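Local coordinates for protein ferric-chelate reductase (NAD(P)H) (Archaeoglobus fulgidus, PDB 1I0R) that reduces ferric iron bound in siderophores and other chelators, using NADH or NADPH as electron donor and a flavin cofactor, and works as a homodimer, at residues Y14-E19 and N30-L35; V40-C45 and G60-S65; M73-R78 and D91-K96; H108-I113 and A142-Y147. All blocks are in the same frame, centred on the assembly; numbering follows the deposited sequence. Where two conformers were deposited one is given.

From the N terminus the four contacts follow one another in series, so none encloses or crosses another. Interaction 1 closes the hairpin of strands 14-20 and 23-37. Interaction 2 closes the next loop, which holds helix 51-59, and sets strand 40-47 against 61-67; backbone bonds from Phe33 to Ala43 and from Leu35 to Gln41 join it to interaction 1 in the six-stranded barrel. Interaction 3 brings the chain after helix 86-90 back to helix 73-78 outside the barrel, and Phe75 touches Ile15 of interaction 1. Interaction 4 spans the longest loop, fastening the approach to helix 147-155 beside strand 109-122, which pairs with 61-67 of interaction 2.

Interaction 1: Y14-E19 and N30-L35; sequences YIVTSE and NTVFQL
Asn30 meets Tyr14 through its backbone: its carbonyl O lies in the plane of the phenol ring, at the edge, 3.6 Å from Tyr14 CE1. The Asn30 side chain starts away from this contact, and its OD1 accepts a hydrogen bond from Thr31 OG1 (3.0 Å), the donor standing above the amide plane. Both residues belong to the FMN-binding site. Val32 turns back toward strand 14-19 and carries most of the contact from its side. Its CB rests over a face of the Tyr14 ring, 3.8 Å from the centroid, in a CH-pi contact. Since CG1 is anti to the backbone N (chi1 174°), CG2 is the branch left beside the ring, 3.6 Å from Tyr14 CD1. The same methyl meets Val16 CG2 tip to tip at 4.0 Å. A water accepts from Tyr14 OH (2.6 Å) and donates to Val32 O (2.8 Å), while that hydroxyl also pairs with Ser10 N of the second subunit; tyrosine thus serves with an apolar face and a polar hydroxyl end. Phe33 starts away from strand 14-19, at the dimer interface. Val32 and Tyr14 packed between hairpin strands are typical of the antiparallel flavin reductase barrel.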
# COMPACT_ATOMS: atom_id res chain seq x y z
N TYR B 14 0.18 10.92 1.43
CA TYR B 14 -0.74 11.56 0.50
C TYR B 14 -1.73 12.47 1.19
O TYR B 14 -1.88 12.44 2.40
CB TYR B 14 -1.60 10.48 -0.19
CG TYR B 14 -0.85 9.24 -0.66
CD1 TYR B 14 -0.59 8.18 0.20
CD2 TYR B 14 -0.36 9.18 -1.95
CE1 TYR B 14 0.15 7.06 -0.23
CE2 TYR B 14 0.38 8.08 -2.39
CZ TYR B 14 0.63 7.03 -1.53
OH TYR B 14 1.41 5.99 -2.00
N ILE B 15 -2.36 13.31 0.37
CA ILE B 15 -3.47 14.11 0.85
C ILE B 15 -4.64 13.48 0.11
O ILE B 15 -4.58 13.31 -1.13
CB ILE B 15 -3.44 15.59 0.40
CG1 ILE B 15 -2.16 16.30 0.80
CG2 ILE B 15 -4.67 16.30 1.03
CD1 ILE B 15 -2.15 17.79 0.35
N VAL B 16 -5.68 13.09 0.84
CA VAL B 16 -6.89 12.53 0.21
C VAL B 16 -7.97 13.61 0.36
O VAL B 16 -8.22 14.09 1.47
CB VAL B 16 -7.34 11.20 0.88
CG1 VAL B 16 -8.65 10.70 0.26
CG2 VAL B 16 -6.24 10.12 0.69
N THR B 17 -8.60 13.98 -0.76
CA THR B 17 -9.60 15.05 -0.74
C THR B 17 -10.98 14.66 -1.24
O THR B 17 -11.15 13.67 -1.96
CB THR B 17 -9.11 16.24 -1.59
OG1 THR B 17 -8.81 15.78 -2.91
CG2 THR B 17 -7.87 16.87 -0.98
N SER B 18 -11.99 15.44 -0.84
CA SER B 18 -13.34 15.18 -1.30
C SER B 18 -14.12 16.46 -1.05
O SER B 18 -13.54 17.44 -0.62
CB SER B 18 -13.99 14.01 -0.55
OG SER B 18 -15.16 13.59 -1.22
N GLU B 19 -15.41 16.45 -1.36
CA GLU B 19 -16.23 17.63 -1.15
C GLU B 19 -17.63 17.16 -0.85
O GLU B 19 -18.15 16.28 -1.53
CB GLU B 19 -16.22 18.52 -2.40
CG GLU B 19 -17.27 19.64 -2.43
CD GLU B 19 -18.70 19.11 -2.61
OE1 GLU B 19 -18.86 18.01 -3.21
OE2 GLU B 19 -19.65 19.79 -2.15
N ASN B 30 -1.75 7.50 4.65
CA ASN B 30 -0.63 6.74 4.12
C ASN B 30 -1.15 5.49 3.39
O ASN B 30 -0.43 4.87 2.61
CB ASN B 30 0.39 6.37 5.24
CG ASN B 30 -0.14 5.34 6.22
OD1 ASN B 30 -1.35 5.15 6.37
ND2 ASN B 30 0.77 4.67 6.91
N THR B 31 -2.44 5.19 3.56
CA THR B 31 -2.99 3.96 2.98
C THR B 31 -3.76 4.19 1.68
O THR B 31 -5.00 4.27 1.66
CB THR B 31 -3.84 3.22 4.04
OG1 THR B 31 -3.02 2.99 5.20
CG2 THR B 31 -4.31 1.86 3.52
N VAL B 32 -2.98 4.30 0.60
CA VAL B 32 -3.48 4.53 -0.75
C VAL B 32 -2.70 3.57 -1.64
O VAL B 32 -1.47 3.53 -1.58
CB VAL B 32 -3.20 5.97 -1.23
CG1 VAL B 32 -3.59 6.12 -2.68
CG2 VAL B 32 -3.95 6.97 -0.32
N PHE B 33 -3.42 2.80 -2.43
CA PHE B 33 -2.78 1.82 -3.28
C PHE B 33 -3.60 1.47 -4.50
O PHE B 33 -4.83 1.48 -4.46
CB PHE B 33 -2.40 0.56 -2.47
CG PHE B 33 -3.53 -0.06 -1.67
CD1 PHE B 33 -4.16 -1.21 -2.13
CD2 PHE B 33 -3.86 0.41 -0.40
CE1 PHE B 33 -5.10 -1.89 -1.33
CE2 PHE B 33 -4.79 -0.26 0.40
CZ PHE B 33 -5.41 -1.42 -0.07
N GLN B 34 -2.93 1.16 -5.60
CA GLN B 34 -3.63 0.74 -6.80
C GLN B 34 -4.01 -0.74 -6.63
O GLN B 34 -3.18 -1.55 -6.22
CB GLN B 34 -2.71 0.88 -8.03
CG GLN B 34 -3.38 0.43 -9.34
CD GLN B 34 -2.54 0.75 -10.58
OE1 GLN B 34 -1.46 1.35 -10.47
NE2 GLN B 34 -3.03 0.34 -11.75
N LEU B 35 -5.25 -1.09 -6.97
CA LEU B 35 -5.69 -2.49 -6.83
C LEU B 35 -5.67 -3.27 -8.12
O LEU B 35 -5.30 -4.46 -8.12
CB LEU B 35 -7.11 -2.53 -6.27
CG LEU B 35 -7.26 -1.93 -4.87
CD1 LEU B 35 -8.51 -2.49 -4.23
CD2 LEU B 35 -6.07 -2.32 -4.02
O HOH W 1 1.18 3.74 -0.64

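Interaction 2: V40-C45 and G60-S65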
# COMPACT_ATOMS: atom_id res chain seq x y z
N VAL B 40 -8.17 0.87 -14.22
CA VAL B 40 -7.39 1.31 -13.09
C VAL B 40 -8.29 1.67 -11.91
O VAL B 40 -9.19 2.51 -12.03
CB VAL B 40 -6.52 2.52 -13.44
CG1 VAL B 40 -5.86 3.06 -12.17
CG2 VAL B 40 -5.44 2.11 -14.45
N GLN B 41 -8.07 0.98 -10.78
CA GLN B 41 -8.81 1.25 -9.55
C GLN B 41 -7.81 1.54 -8.43
O GLN B 41 -6.76 0.89 -8.31
CB GLN B 41 -9.70 0.06 -9.16
CG GLN B 41 -10.77 -0.17 -10.19
CD GLN B 41 -11.64 -1.36 -9.87
OE1 GLN B 41 -11.17 -2.51 -9.86
NE2 GLN B 41 -12.91 -1.10 -9.60
N ILE B 42 -8.16 2.53 -7.61
CA ILE B 42 -7.33 2.98 -6.49
C ILE B 42 -8.12 2.86 -5.20
O ILE B 42 -9.29 3.21 -5.15
CB ILE B 42 -6.95 4.49 -6.63
CG1 ILE B 42 -6.30 4.74 -7.99
CG2 ILE B 42 -6.01 4.91 -5.49
CD1 ILE B 42 -5.09 3.85 -8.30
N ALA B 43 -7.47 2.35 -4.16
CA ALA B 43 -8.12 2.21 -2.86
C ALA B 43 -7.56 3.22 -1.86
O ALA B 43 -6.35 3.52 -1.88
CB ALA B 43 -7.92 0.80 -2.32
N VAL B 44 -8.44 3.77 -1.03
CA VAL B 44 -8.00 4.65 0.05
C VAL B 44 -8.73 4.16 1.30
O VAL B 44 -9.93 3.91 1.25
CB VAL B 44 -8.33 6.19 -0.18
CG1 VAL B 44 -7.57 6.71 -1.41
CG2 VAL B 44 -9.79 6.41 -0.39
N CYS B 45 -8.01 3.98 2.40
CA CYS B 45 -8.64 3.49 3.63
C CYS B 45 -8.68 4.65 4.62
O CYS B 45 -7.64 5.15 5.03
CB CYS B 45 -7.82 2.31 4.18
SG CYS B 45 -8.66 1.41 5.49
N GLY B 60 -19.26 10.20 -3.17
CA GLY B 60 -18.90 9.14 -4.09
C GLY B 60 -17.66 9.47 -4.92
O GLY B 60 -17.48 8.90 -5.99
N ALA B 61 -16.81 10.38 -4.46
CA ALA B 61 -15.61 10.70 -5.23
C ALA B 61 -14.48 11.14 -4.32
O ALA B 61 -14.71 11.58 -3.20
CB ALA B 61 -15.91 11.80 -6.26
N PHE B 62 -13.25 10.99 -4.79
CA PHE B 62 -12.10 11.43 -4.02
C PHE B 62 -10.91 11.77 -4.89
O PHE B 62 -10.81 11.34 -6.05
CB PHE B 62 -11.71 10.38 -2.93
CG PHE B 62 -11.19 9.05 -3.47
CD1 PHE B 62 -9.84 8.88 -3.80
CD2 PHE B 62 -12.04 7.95 -3.57
CE1 PHE B 62 -9.36 7.63 -4.24
CE2 PHE B 62 -11.58 6.70 -4.00
CZ PHE B 62 -10.25 6.54 -4.33
N GLY B 63 -10.01 12.57 -4.33
CA GLY B 63 -8.80 12.94 -5.03
C GLY B 63 -7.61 12.50 -4.20
O GLY B 63 -7.73 12.37 -2.98
N VAL B 64 -6.48 12.26 -4.86
CA VAL B 64 -5.27 11.87 -4.15
C VAL B 64 -4.11 12.73 -4.65
O VAL B 64 -3.88 12.81 -5.87
CB VAL B 64 -4.87 10.37 -4.42
CG1 VAL B 64 -3.53 10.04 -3.76
CG2 VAL B 64 -5.94 9.44 -3.88
N SER B 65 -3.40 13.39 -3.74
CA SER B 65 -2.22 14.16 -4.09
C SER B 65 -1.01 13.37 -3.55
O SER B 65 -0.95 13.08 -2.35
CB SER B 65 -2.23 15.53 -3.41
OG SER B 65 -3.36 16.26 -3.83
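Phe62, Val44 and Ile42 account for most of this contact, which forms between strands whose axes lie 9.4 Å apart and nearly perpendicular (88°). Backbones so far apart cannot pair, and the interval is filled mainly by side chains. The CG2 methyl of Val44 stands almost on the ring normal, 3.9 Å from the Phe62 centroid, a CH-pi contact over the middle of the face. It gets there because chi1 of -64° sets CG2 between the backbone N and the carbonyl carbon, which leaves CG1 to lean over the rim, 3.5 Å from Phe62 CE1. CG1 also meets Val64 CG2 at 4.0 Å, and that Val64 methyl lies in the plane of the ring at its edge. Ile42 brings its carbonyl O, also in the ring plane, 3.6 Å from Phe62 CZ; the end of its side chain leads away, and it also touches Phe6 of the second subunit. A phenylalanine suits the site by offering a broad face to one valine and a rim to its neighbours. With an alanine in place of Phe62, the Val44 methyls are likely to lose the ring they rest on, and a gap would open between the strands. Ala115 and Val117 of strand 109-122 also touch the ring. Inward side chains meeting across orthogonal strands are the hydrophobic core of a closed antiparallel barrel, here that of the FMN-binding flavin reductase fold.

Interaction 3: M73-R78 and D91-K96; sequences MEFIGR and DGVEYK
Arg78 of helix 73-78 reaches to the chain at Asp91 and lays its guanidinium against Val93. The side chain leaves the helix with CG anti to the carbonyl carbon, runs extended through chi2 and bends at chi3 (61°), and that bend brings the flat group round to the partner segment. NH2 donates to Asp91 O in a nearly straight bond (167° at the hydrogen); its modelled length of 2.5 Å is unusually short and so doubtful. This oxygen lies close to the guanidinium plane, although NH2 is tilted by 32° from the carbonyl plane of Asp91. NH1 adds a weak bond to the same oxygen at 3.3 Å. Val93 CG2 stands over the centre of one guanidinium face, 3.5 Å above it, the two side chains running alongside in opposite senses. The other valine branch, CG1, anti to the backbone N, approaches the edge of the Phe75 ring at 4.1 Å from CE1. Valine thus serves a cationic plane and an aromatic rim at once, and the Phe75 ring also meets His108 edge-to-face. Gly92 has positive phi, and a side chain there would be jammed against the carbonyl before it. A leucine in place of Arg78 would probably leave Asp91 O without its donor and let the chain near Gly92 drift from helix 73-78. NH2 has further weak bonds to Glu88 O and Lys89 O, so the cation sits at the carboxy-terminal end of helix 86-90, where carbonyls collect and partial negative charge is expected: an arginine at a helix C terminus, here next to Lys89 of the FMN site.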
# COMPACT_ATOMS: atom_id res chain seq x y z
N MET B 73 6.80 20.32 6.75
CA MET B 73 6.02 19.68 7.81
C MET B 73 4.78 20.50 8.16
O MET B 73 3.75 19.95 8.56
CB MET B 73 6.88 19.48 9.06
CG MET B 73 8.01 18.49 8.89
SD MET B 73 7.41 16.80 8.59
CE MET B 73 7.18 16.22 10.28
N GLU B 74 4.87 21.82 8.02
CA GLU B 74 3.74 22.68 8.34
C GLU B 74 2.57 22.43 7.38
O GLU B 74 1.41 22.46 7.78
CB GLU B 74 4.15 24.16 8.29
CG GLU B 74 5.07 24.54 7.14
CD GLU B 74 6.55 24.51 7.53
OE1 GLU B 74 7.03 23.47 8.04
OE2 GLU B 74 7.24 25.54 7.31
N PHE B 75 2.91 22.17 6.12
CA PHE B 75 1.90 21.92 5.10
C PHE B 75 1.20 20.60 5.42
O PHE B 75 -0.02 20.50 5.36
CB PHE B 75 2.57 21.85 3.72
CG PHE B 75 1.61 21.72 2.57
CD1 PHE B 75 0.94 22.84 2.07
CD2 PHE B 75 1.40 20.49 1.96
CE1 PHE B 75 0.09 22.73 0.98
CE2 PHE B 75 0.54 20.37 0.87
CZ PHE B 75 -0.12 21.49 0.37
N ILE B 76 1.98 19.59 5.79
CA ILE B 76 1.40 18.31 6.14
C ILE B 76 0.53 18.53 7.38
O ILE B 76 -0.55 17.95 7.51
CB ILE B 76 2.52 17.27 6.43
CG1 ILE B 76 3.36 17.10 5.16
CG2 ILE B 76 1.92 15.94 6.87
CD1 ILE B 76 4.62 16.25 5.32
N GLY B 77 0.99 19.41 8.26
CA GLY B 77 0.23 19.70 9.47
C GLY B 77 -1.16 20.28 9.22
O GLY B 77 -2.09 19.98 9.97
N ARG B 78 -1.30 21.09 8.18
CA ARG B 78 -2.59 21.70 7.85
C ARG B 78 -3.66 20.65 7.62
O ARG B 78 -4.82 20.83 7.99
CB ARG B 78 -2.50 22.53 6.57
CG ARG B 78 -1.48 23.64 6.62
CD ARG B 78 -1.46 24.39 5.30
NE ARG B 78 -2.76 25.00 5.02
CZ ARG B 78 -2.92 26.17 4.42
NH1 ARG B 78 -1.86 26.87 4.03
NH2 ARG B 78 -4.13 26.66 4.23
N ASP B 91 -6.98 27.69 2.75
CA ASP B 91 -6.57 29.08 2.52
C ASP B 91 -5.11 29.18 2.10
O ASP B 91 -4.21 28.79 2.84
CB ASP B 91 -6.82 29.94 3.77
CG ASP B 91 -6.36 31.39 3.60
OD1 ASP B 91 -6.66 32.00 2.55
OD2 ASP B 91 -5.70 31.92 4.52
N GLY B 92 -4.87 29.68 0.90
CA GLY B 92 -3.51 29.82 0.43
C GLY B 92 -2.91 28.57 -0.21
O GLY B 92 -1.72 28.55 -0.51
N VAL B 93 -3.72 27.54 -0.40
CA VAL B 93 -3.22 26.31 -1.01
C VAL B 93 -3.58 26.26 -2.50
O VAL B 93 -4.69 26.62 -2.89
CB VAL B 93 -3.81 25.07 -0.33
CG1 VAL B 93 -3.35 23.80 -1.05
CG2 VAL B 93 -3.37 25.03 1.14
N GLU B 94 -2.62 25.85 -3.33
CA GLU B 94 -2.88 25.75 -4.76
C GLU B 94 -3.64 24.47 -5.07
O GLU B 94 -3.18 23.37 -4.73
CB GLU B 94 -1.57 25.74 -5.54
CG GLU B 94 -1.75 25.31 -6.99
CD GLU B 94 -0.44 25.20 -7.77
OE1 GLU B 94 -0.05 26.22 -8.39
OE2 GLU B 94 0.19 24.11 -7.76
N TYR B 95 -4.79 24.60 -5.72
CA TYR B 95 -5.62 23.45 -6.09
C TYR B 95 -6.53 23.81 -7.25
O TYR B 95 -6.62 24.98 -7.64
CB TYR B 95 -6.47 22.99 -4.89
CG TYR B 95 -7.67 23.86 -4.58
CD1 TYR B 95 -8.91 23.60 -5.16
CD2 TYR B 95 -7.57 24.96 -3.72
CE1 TYR B 95 -10.02 24.40 -4.89
CE2 TYR B 95 -8.68 25.78 -3.44
CZ TYR B 95 -9.90 25.49 -4.04
OH TYR B 95 -11.00 26.29 -3.81
N LYS B 96 -7.21 22.81 -7.79
CA LYS B 96 -8.14 23.01 -8.89
C LYS B 96 -9.28 22.04 -8.67
O LYS B 96 -9.20 21.14 -7.82
CB LYS B 96 -7.46 22.76 -10.24
CG LYS B 96 -6.94 21.35 -10.44
CD LYS B 96 -6.16 21.25 -11.72
CE LYS B 96 -5.76 19.82 -12.02
NZ LYS B 96 -4.98 19.75 -13.29

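Interaction 4: H108-I113 and A142-Y147; sequences HAVAVI and AEVLTY
Val110 packs both of its methyls against the backbone of Ala142: CG1 lies 3.5 Å from Ala142 O, and CG2 3.6 Å from the same oxygen. This is the tight part of the contact, with the carbonyl facing the fork of the valine. CB points toward the loop, and with CG1 anti to the backbone N (chi1 177°) both methyls flank the carbonyl. CG2 then reaches along the segment to Glu143 O at 3.8 Å. Looser contacts follow at 4.2 Å, from Val110 CG2 to Ala142 CB and to Val144 CG1. On the solvent side, Glu143 starts away from Val110 and is exposed, as suits a charged residue; the small Ala142 side chain meets Val110 without bulk. Val110 sits where the chain turns a corner, its backbone bonded to Val66 and to Leu139 and Lys140, and Val144 also packs on Ser10 of the second subunit. Beyond it, Thr146 OG1 bonds to Asp149 N at the N-cap of helix 147-155, which carries NADP(+)-binding residues. With no hydrogen bond between the segments, the contact rests on methyl groups touching carbonyl oxygens and each other: it is likely to keep water from the corner, but lends the loop little directional hold.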
# COMPACT_ATOMS: atom_id res chain seq x y z
N HIS B 108 2.86 21.04 -3.77
CA HIS B 108 3.77 20.02 -3.23
C HIS B 108 3.44 18.61 -3.71
O HIS B 108 3.88 17.63 -3.09
CB HIS B 108 3.77 20.05 -1.71
CG HIS B 108 4.25 21.35 -1.15
ND1 HIS B 108 5.51 21.85 -1.41
CD2 HIS B 108 3.62 22.29 -0.41
CE1 HIS B 108 5.63 23.05 -0.86
NE2 HIS B 108 4.50 23.34 -0.24
N ALA B 109 2.71 18.51 -4.81
CA ALA B 109 2.33 17.20 -5.34
C ALA B 109 3.11 16.79 -6.56
O ALA B 109 3.26 17.57 -7.51
CB ALA B 109 0.84 17.19 -5.65
N VAL B 110 3.61 15.56 -6.54
CA VAL B 110 4.36 15.04 -7.67
C VAL B 110 3.33 14.59 -8.72
O VAL B 110 3.59 14.63 -9.92
CB VAL B 110 5.25 13.84 -7.24
CG1 VAL B 110 5.98 13.25 -8.46
CG2 VAL B 110 6.25 14.30 -6.18
N ALA B 111 2.15 14.19 -8.25
CA ALA B 111 1.06 13.75 -9.12
C ALA B 111 -0.29 13.87 -8.40
O ALA B 111 -0.33 13.93 -7.17
CB ALA B 111 1.27 12.29 -9.55
N VAL B 112 -1.36 13.91 -9.17
CA VAL B 112 -2.72 13.94 -8.64
C VAL B 112 -3.56 12.93 -9.39
O VAL B 112 -3.36 12.70 -10.59
CB VAL B 112 -3.39 15.35 -8.72
CG1 VAL B 112 -2.72 16.28 -7.72
CG2 VAL B 112 -3.30 15.92 -10.14
N ILE B 113 -4.49 12.31 -8.67
CA ILE B 113 -5.38 11.31 -9.25
C ILE B 113 -6.79 11.64 -8.80
O ILE B 113 -6.99 12.04 -7.66
CB ILE B 113 -5.00 9.90 -8.71
CG1 ILE B 113 -3.55 9.59 -9.11
CG2 ILE B 113 -5.98 8.86 -9.20
CD1 ILE B 113 -2.98 8.37 -8.38
N ALA B 142 9.93 15.87 -9.13
CA ALA B 142 10.39 15.54 -7.78
C ALA B 142 10.22 14.11 -7.25
O ALA B 142 9.35 13.37 -7.70
CB ALA B 142 9.76 16.51 -6.80
N GLU B 143 11.05 13.77 -6.27
CA GLU B 143 11.02 12.47 -5.62
C GLU B 143 9.83 12.48 -4.67
O GLU B 143 9.44 13.54 -4.17
CB GLU B 143 12.31 12.21 -4.83
CG GLU B 143 13.57 12.08 -5.69
CD GLU B 143 13.42 11.10 -6.85
OE1 GLU B 143 13.05 9.93 -6.60
OE2 GLU B 143 13.66 11.50 -8.01
N VAL B 144 9.24 11.32 -4.41
CA VAL B 144 8.09 11.25 -3.52
C VAL B 144 8.49 11.06 -2.07
O VAL B 144 9.59 10.60 -1.76
CB VAL B 144 7.11 10.09 -3.90
CG1 VAL B 144 6.67 10.22 -5.34
CG2 VAL B 144 7.75 8.74 -3.62
N LEU B 145 7.59 11.45 -1.18
CA LEU B 145 7.79 11.31 0.25
C LEU B 145 7.18 9.98 0.71
O LEU B 145 6.00 9.74 0.48
CB LEU B 145 7.11 12.47 0.99
CG LEU B 145 7.12 12.46 2.53
CD1 LEU B 145 8.57 12.51 3.02
CD2 LEU B 145 6.32 13.65 3.10
N THR B 146 7.97 9.12 1.32
CA THR B 146 7.43 7.85 1.81
C THR B 146 7.05 8.06 3.27
O THR B 146 7.48 9.02 3.90
CB THR B 146 8.45 6.71 1.74
OG1 THR B 146 9.51 6.95 2.66
CG2 THR B 146 9.01 6.59 0.34
N TYR B 147 6.21 7.17 3.80
CA TYR B 147 5.79 7.26 5.20
C TYR B 147 6.98 7.10 6.14
O TYR B 147 7.09 7.80 7.15
CB TYR B 147 4.72 6.20 5.49
CG TYR B 147 4.24 6.15 6.92
CD1 TYR B 147 3.50 7.20 7.45
CD2 TYR B 147 4.49 5.04 7.73
CE1 TYR B 147 3.01 7.14 8.77
CE2 TYR B 147 4.01 4.98 9.04
CZ TYR B 147 3.27 6.03 9.55
OH TYR B 147 2.75 5.95 10.83